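Local coordinates for protein PHOX (Pseudomonas fluorescens, PDB 4A9V) that catalyses phosphotransfer as a beta-propeller alkaline phosphatase, probably hydrolysing phosphomonoesters with a cofactor of two irons and calcium ions, at residues C192-T197 / R385-V390; D291-E296 / H370-A375. All blocks are in the same frame, centred on the assembly; numbering follows the deposited sequence.

In the fold
Contact 1 joins the end of strand 189-193, in a mixed sheet, to strand 386-391, an outermost strand of a nine-stranded antiparallel sheet. It closes a loop of 187 residues. Contact 2 closes a shorter loop of 73 residues, nested inside that one. It ties the turn between strands 284-290 and 296-303 to helix 371-377, which comes shortly before strand 386-391. The two contacts have centres about 11 Å apart and meet directly. Asp292 of contact 2 shares an iron with Glu194 and Glu387 of contact 1. In one conformer of Arg385 it also forms a salt bridge with that residue. Contact 1 thus lies at the iron-calcium cofactor of the beta-propeller, while contact 2 runs outward to a helix.

Contact 1 (C192-T197 / R385-V390); sequences CEENFT and RPEWIV. With CA (calcium ion), chain R; CA (calcium ion), chain Q; FEO (mu-oxo-diiron), chain S.
The iron-calcium cofactor of the PhoX beta-propeller is what joins Glu194 to Glu387. Glu194 follows strand 189-193, and Glu387 lies on strand 386-391. The protein atoms barely touch: Glu194 OE2 and Glu387 OE2 are 4.2 Å apart, with metal between them. The carboxylate of Glu194 bridges the two irons. Its OE1 binds FE1 at 2.0 Å, and its OE2 binds FE2 at 2.1 Å. CG is anti to the backbone N (chi1 -177°), and the extended chain carries the carboxylate straight to the cluster. Glu387 uses its oxygens differently. OE1 and OE2 both bind the chain R calcium, at 2.5 Å each. OE2 also binds FE2 at 2.2 Å and the chain Q calcium at 2.8 Å. One oxygen is therefore shared by three metals. The positive metals probably offset the repulsion between the two acidic groups. Glu90 and Cys179 are further ligands of FE1. Glu273 and Asp292 are further ligands of FE2, and Asp479 and Asp494 join Glu387 in binding calcium. Both irons are linked by the oxo atom, which also binds the chain Q calcium. In one of its two deposited conformers, Arg385 NH2 makes a weak bond to water 1, which lies at the edge of the guanidinium group and binds the chain R calcium. Trp388 turns the edge of its indole to the chain Q calcium, and its NE1 donates to calcium-bound water 2 at 2.9 Å.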
loop_
_atom_site.group_PDB
_atom_site.type_symbol
_atom_site.label_atom_id
_atom_site.label_comp_id
_atom_site.label_asym_id
_atom_site.label_seq_id
_atom_site.Cartn_x
_atom_site.Cartn_y
_atom_site.Cartn_z
ATOM N N CYS A 192 4.272 5.099 0.822
ATOM C CA CYS A 192 4.386 4.881 -0.610
ATOM C C CYS A 192 3.322 5.674 -1.356
ATOM O O CYS A 192 2.130 5.495 -1.116
ATOM C CB CYS A 192 4.200 3.399 -0.897
ATOM S SG CYS A 192 5.588 2.408 -0.327
ATOM N N GLU A 193 3.750 6.540 -2.269
ATOM C CA GLU A 193 2.841 7.327 -3.099
ATOM C C GLU A 193 2.446 6.505 -4.318
ATOM O O GLU A 193 3.299 6.130 -5.119
ATOM C CB GLU A 193 3.531 8.628 -3.528
ATOM C CG GLU A 193 3.851 9.521 -2.345
ATOM C CD GLU A 193 4.806 10.672 -2.635
ATOM O OE1 GLU A 193 5.398 10.760 -3.735
ATOM O OE2 GLU A 193 4.962 11.516 -1.721
ATOM N N GLU A 194 1.152 6.215 -4.440
ATOM C CA GLU A 194 0.649 5.294 -5.467
ATOM C C GLU A 194 -0.043 6.077 -6.597
ATOM O O GLU A 194 0.624 6.510 -7.527
ATOM C CB GLU A 194 -0.267 4.219 -4.850
ATOM C CG GLU A 194 -0.758 3.184 -5.855
ATOM C CD GLU A 194 -1.884 2.327 -5.322
ATOM O OE1 GLU A 194 -2.664 2.820 -4.478
ATOM O OE2 GLU A 194 -2.030 1.191 -5.812
ATOM N N ASN A 195 -1.338 6.361 -6.476
ATOM C CA ASN A 195 -2.092 6.975 -7.578
ATOM C C ASN A 195 -1.996 8.499 -7.581
ATOM O O ASN A 195 -2.987 9.225 -7.753
ATOM C CB ASN A 195 -3.540 6.509 -7.544
ATOM C CG ASN A 195 -3.671 5.052 -7.927
ATOM O OD1 ASN A 195 -3.180 4.638 -8.979
ATOM N ND2 ASN A 195 -4.228 4.250 -7.037
ATOM N N PHE A 196 -0.764 8.979 -7.481
ATOM C CA PHE A 196 -0.508 10.408 -7.388
ATOM C C PHE A 196 -0.942 11.149 -8.649
ATOM O O PHE A 196 -1.355 12.301 -8.587
ATOM C CB PHE A 196 0.971 10.682 -7.085
ATOM C CG PHE A 196 1.904 10.334 -8.212
ATOM C CD1 PHE A 196 2.377 9.046 -8.385
ATOM C CD2 PHE A 196 2.350 11.318 -9.072
ATOM C CE1 PHE A 196 3.226 8.741 -9.433
ATOM C CE2 PHE A 196 3.192 11.018 -10.122
ATOM C CZ PHE A 196 3.646 9.732 -10.299
ATOM N N THR A 197 -0.835 10.486 -9.795
ATOM C CA THR A 197 -1.153 11.106 -11.075
ATOM C C THR A 197 -2.620 11.497 -11.173
ATOM O O THR A 197 -2.956 12.429 -11.900
ATOM C CB THR A 197 -0.803 10.169 -12.244
ATOM O OG1 THR A 197 -1.422 8.899 -12.029
ATOM C CG2 THR A 197 0.696 9.968 -12.349
ATOM N N ARG A 385 -1.018 -6.284 -11.874
ATOM C CA ARG A 385 -1.233 -5.358 -10.756
ATOM C C ARG A 385 -0.601 -5.832 -9.455
ATOM O O ARG A 385 -1.293 -6.166 -8.487
ATOM C CB ARG A 385 -2.714 -5.078 -10.542
ATOM C CG ARG A 385 -3.374 -4.354 -11.697
ATOM C CD ARG A 385 -4.781 -3.948 -11.322
ATOM N NE ARG A 385 -4.753 -3.036 -10.190
ATOM C CZ ARG A 385 -5.756 -2.872 -9.339
ATOM N NH1 ARG A 385 -6.959 -3.330 -9.654
ATOM N NH2 ARG A 385 -5.589 -2.124 -8.256
ATOM N N PRO A 386 0.731 -5.749 -9.371
ATOM C CA PRO A 386 1.393 -5.979 -8.094
ATOM C C PRO A 386 0.906 -5.021 -7.025
ATOM O O PRO A 386 0.918 -3.804 -7.228
ATOM C CB PRO A 386 2.874 -5.726 -8.409
ATOM C CG PRO A 386 2.991 -5.769 -9.891
ATOM C CD PRO A 386 1.669 -5.329 -10.423
ATOM N N GLU A 387 0.468 -5.571 -5.901
ATOM C CA GLU A 387 0.172 -4.752 -4.737
ATOM C C GLU A 387 1.159 -5.103 -3.623
ATOM O O GLU A 387 2.356 -4.894 -3.809
ATOM C CB GLU A 387 -1.318 -4.781 -4.381
ATOM C CG GLU A 387 -2.138 -4.046 -5.441
ATOM C CD GLU A 387 -3.540 -3.665 -4.989
ATOM O OE1 GLU A 387 -4.418 -4.551 -5.017
ATOM O OE2 GLU A 387 -3.788 -2.479 -4.642
ATOM N N TRP A 388 0.715 -5.576 -2.466
ATOM C CA TRP A 388 1.644 -5.691 -1.341
ATOM C C TRP A 388 2.619 -6.837 -1.497
ATOM O O TRP A 388 2.279 -7.916 -1.990
ATOM C CB TRP A 388 0.897 -5.888 -0.031
ATOM C CG TRP A 388 0.124 -4.692 0.433
ATOM C CD1 TRP A 388 -0.780 -3.923 -0.285
ATOM C CD2 TRP A 388 -0.037 -4.278 1.818
ATOM N NE1 TRP A 388 -1.446 -3.063 0.545
ATOM C CE2 TRP A 388 -1.079 -3.266 1.827
ATOM C CE3 TRP A 388 0.492 -4.709 3.027
ATOM C CZ2 TRP A 388 -1.527 -2.686 3.002
ATOM C CZ3 TRP A 388 0.008 -4.135 4.205
ATOM C CH2 TRP A 388 -0.980 -3.154 4.188
ATOM N N ILE A 389 3.809 -6.631 -0.933
ATOM C CA ILE A 389 4.849 -7.647 -0.826
ATOM C C ILE A 389 5.209 -7.827 0.645
ATOM O O ILE A 389 5.305 -6.842 1.394
ATOM C CB ILE A 389 6.093 -7.227 -1.640
ATOM C CG1 ILE A 389 5.713 -7.063 -3.115
ATOM C CG2 ILE A 389 7.207 -8.252 -1.483
ATOM C CD1 ILE A 389 6.793 -6.447 -3.981
ATOM N N VAL A 390 5.430 -9.078 1.054
ATOM C CA VAL A 390 5.925 -9.356 2.401
ATOM C C VAL A 390 7.011 -10.422 2.326
ATOM O O VAL A 390 7.063 -11.218 1.386
ATOM C CB VAL A 390 4.803 -9.823 3.368
ATOM C CG1 VAL A 390 3.828 -8.689 3.646
ATOM C CG2 VAL A 390 4.095 -11.061 2.831
HETATM CA CA CA R . -6.300 -2.901 -4.633
HETATM CA CA CA Q . -4.117 -1.580 -1.999
HETATM FE FE1 FEO S . -3.683 1.929 -2.949
HETATM FE FE2 FEO S . -2.846 -0.599 -5.179
HETATM O O FEO S . -3.871 0.146 -3.723
HETATM O O HOH W 1 -6.575 -0.762 -5.674
HETATM O O HOH W 2 -2.949 -0.683 0.037
HETATM O O HOH W 3 -4.867 1.077 -1.357
HETATM O O HOH W 4 -5.599 -2.001 -0.043
HETATM O O HOH W 5 -6.432 -0.882 -3.029
#

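Contact 2 (D291-E296 / H370-A375); sequences DDERGE and HARLAA. With FEO (mu-oxo-diiron), chain S.
Glu293 OE1 is gripped by both terminal nitrogens of Arg372, with NH2 at 2.9 Å and NH1 at 3.0 Å. The grip is end-on. Both nitrogens come from the same face of the Glu293 carboxylate, well above its plane. The oxygen itself lies close to the guanidinium plane. The two flat groups are turned 71° against each other. Lys271 adds a salt bridge to this oxygen.

Asp291 takes the adjacent edge side-on. Arg372 NE meets the syn lone pair of Asp291 OD2 at 2.8 Å. Arg372 NH2 meets Asp291 OD1 at 2.9 Å in a nearly straight bond (172°). NH2 is thus shared between the two acids.

This salt-bridge network joins the loop 291-296, whose type II beta turn runs from Glu293 to Glu296, to the first turn of helix 371-377. The loop lies between two antiparallel strands of the propeller. Arg372 spans the gap with its chain extended from CG to NE.

Glu296 works from a face. Its carboxylate stacks over the guanidinium group, the planes 12° apart. The Glu296 chain bends at chi2, which folds the carboxylate back over the arginine. Glu296 OE2 is 3.6 Å from Arg372 NH1, a contact of charges without a hydrogen bond. Its stronger partner is Arg215.

A leucine in place of Arg372 would probably cost the Asp291 carboxylate its two side-on donors, leave Glu293 OE1 with Lys271 alone of the partners named, and take from Glu296 the guanidinium it stacks on. Next in the chain to Asp291, Asp292 points away from the helix and binds iron FE2 through OD2 at 2.0 Å.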
loop_
_atom_site.group_PDB
_atom_site.type_symbol
_atom_site.label_atom_id
_atom_site.label_comp_id
_atom_site.label_asym_id
_atom_site.label_seq_id
_atom_site.Cartn_x
_atom_site.Cartn_y
_atom_site.Cartn_z
ATOM N N ASP A 291 4.574 -1.896 -8.352
ATOM C CA ASP A 291 3.964 -0.769 -9.067
ATOM C C ASP A 291 2.551 -1.173 -9.478
ATOM O O ASP A 291 2.384 -2.014 -10.361
ATOM C CB ASP A 291 4.814 -0.472 -10.316
ATOM C CG ASP A 291 4.362 0.741 -11.080
ATOM O OD1 ASP A 291 3.464 1.477 -10.613
ATOM O OD2 ASP A 291 4.966 1.006 -12.148
ATOM N N ASP A 292 1.538 -0.663 -8.776
ATOM C CA ASP A 292 0.178 -1.155 -8.982
ATOM C C ASP A 292 -0.486 -0.480 -10.172
ATOM O O ASP A 292 -1.198 0.515 -10.048
ATOM C CB ASP A 292 -0.678 -1.010 -7.729
ATOM C CG ASP A 292 -2.094 -1.488 -7.949
ATOM O OD1 ASP A 292 -2.358 -2.086 -9.014
ATOM O OD2 ASP A 292 -2.941 -1.278 -7.056
ATOM N N GLU A 293 -0.289 -1.082 -11.337
ATOM C CA GLU A 293 -1.053 -0.752 -12.522
ATOM C C GLU A 293 -1.015 -1.978 -13.422
ATOM O O GLU A 293 -0.075 -2.773 -13.353
ATOM C CB GLU A 293 -0.453 0.477 -13.207
ATOM C CG GLU A 293 -1.276 0.994 -14.371
ATOM C CD GLU A 293 -0.852 2.368 -14.859
ATOM O OE1 GLU A 293 -0.373 3.201 -14.061
ATOM O OE2 GLU A 293 -1.052 2.630 -16.064
ATOM N N ARG A 294 -2.069 -2.178 -14.207
ATOM C CA ARG A 294 -2.130 -3.333 -15.095
ATOM C C ARG A 294 -0.914 -3.313 -16.012
ATOM O O ARG A 294 -0.678 -2.333 -16.708
ATOM C CB ARG A 294 -3.404 -3.315 -15.936
ATOM C CG ARG A 294 -4.673 -3.553 -15.143
ATOM C CD ARG A 294 -5.888 -3.526 -16.053
ATOM N NE ARG A 294 -6.472 -2.196 -16.141
ATOM C CZ ARG A 294 -7.396 -1.739 -15.305
ATOM N NH1 ARG A 294 -7.872 -2.529 -14.349
ATOM N NH2 ARG A 294 -7.691 -0.449 -15.302
ATOM N N GLY A 295 -0.167 -4.409 -16.039
ATOM C CA GLY A 295 0.960 -4.538 -16.940
ATOM C C GLY A 295 2.241 -3.843 -16.510
ATOM O O GLY A 295 3.174 -3.753 -17.309
ATOM N N GLU A 296 2.323 -3.410 -15.250
ATOM C CA GLU A 296 3.556 -2.808 -14.732
ATOM C C GLU A 296 4.336 -3.823 -13.877
ATOM O O GLU A 296 4.080 -5.032 -13.945
ATOM C CB GLU A 296 3.256 -1.504 -13.986
ATOM C CG GLU A 296 2.757 -0.386 -14.894
ATOM C CD GLU A 296 3.787 0.194 -15.859
ATOM O OE1 GLU A 296 4.993 -0.125 -15.801
ATOM O OE2 GLU A 296 3.379 1.063 -16.656
ATOM N N HIS A 370 11.973 8.275 -14.310
ATOM C CA HIS A 370 11.266 7.532 -15.347
ATOM C C HIS A 370 11.565 6.058 -15.261
ATOM O O HIS A 370 11.719 5.373 -16.274
ATOM C CB HIS A 370 11.634 8.088 -16.716
ATOM C CG HIS A 370 11.197 9.509 -16.906
ATOM N ND1 HIS A 370 11.810 10.358 -17.753
ATOM C CD2 HIS A 370 10.136 10.211 -16.344
ATOM C CE1 HIS A 370 11.180 11.548 -17.722
ATOM N NE2 HIS A 370 10.163 11.458 -16.852
ATOM N N ALA A 371 11.496 5.520 -14.048
ATOM C CA ALA A 371 11.829 4.122 -13.813
ATOM C C ALA A 371 10.984 3.171 -14.661
ATOM O O ALA A 371 11.484 2.144 -15.106
ATOM C CB ALA A 371 11.692 3.796 -12.343
ATOM N N ARG A 372 9.707 3.490 -14.877
ATOM C CA ARG A 372 8.862 2.625 -15.694
ATOM C C ARG A 372 9.465 2.457 -17.086
ATOM O O ARG A 372 9.427 1.369 -17.663
ATOM C CB ARG A 372 7.455 3.211 -15.822
ATOM C CG ARG A 372 6.579 3.038 -14.594
ATOM C CD ARG A 372 5.164 3.521 -14.862
ATOM N NE ARG A 372 4.263 3.129 -13.798
ATOM C CZ ARG A 372 2.952 3.304 -13.827
ATOM N NH1 ARG A 372 2.374 3.968 -14.823
ATOM N NH2 ARG A 372 2.213 2.776 -12.869
ATOM N N LEU A 373 9.893 3.566 -17.681
ATOM C CA LEU A 373 10.446 3.547 -19.027
ATOM C C LEU A 373 11.755 2.777 -19.060
ATOM O O LEU A 373 12.026 2.049 -20.003
ATOM C CB LEU A 373 10.661 4.971 -19.541
ATOM C CG LEU A 373 9.369 5.722 -19.850
ATOM C CD1 LEU A 373 9.696 7.133 -20.313
ATOM C CD2 LEU A 373 8.561 5.001 -20.918
ATOM N N ALA A 374 12.587 2.959 -18.041
ATOM C CA ALA A 374 13.862 2.253 -17.984
ATOM C C ALA A 374 13.628 0.745 -17.852
ATOM O O ALA A 374 14.308 -0.063 -18.491
ATOM C CB ALA A 374 14.703 2.775 -16.827
ATOM N N ALA A 375 12.648 0.362 -17.038
ATOM C CA ALA A 375 12.335 -1.043 -16.840
ATOM C C ALA A 375 11.805 -1.693 -18.129
ATOM O O ALA A 375 12.083 -2.857 -18.406
ATOM C CB ALA A 375 11.334 -1.193 -15.706
HETATM FE FE1 FEO S . -3.683 1.929 -2.949
HETATM FE FE2 FEO S . -2.846 -0.599 -5.179
HETATM O O FEO S . -3.871 0.146 -3.723
HETATM O O HOH W 3 -4.867 1.077 -1.357
HETATM O O HOH W 6 -5.605 2.176 -4.131
#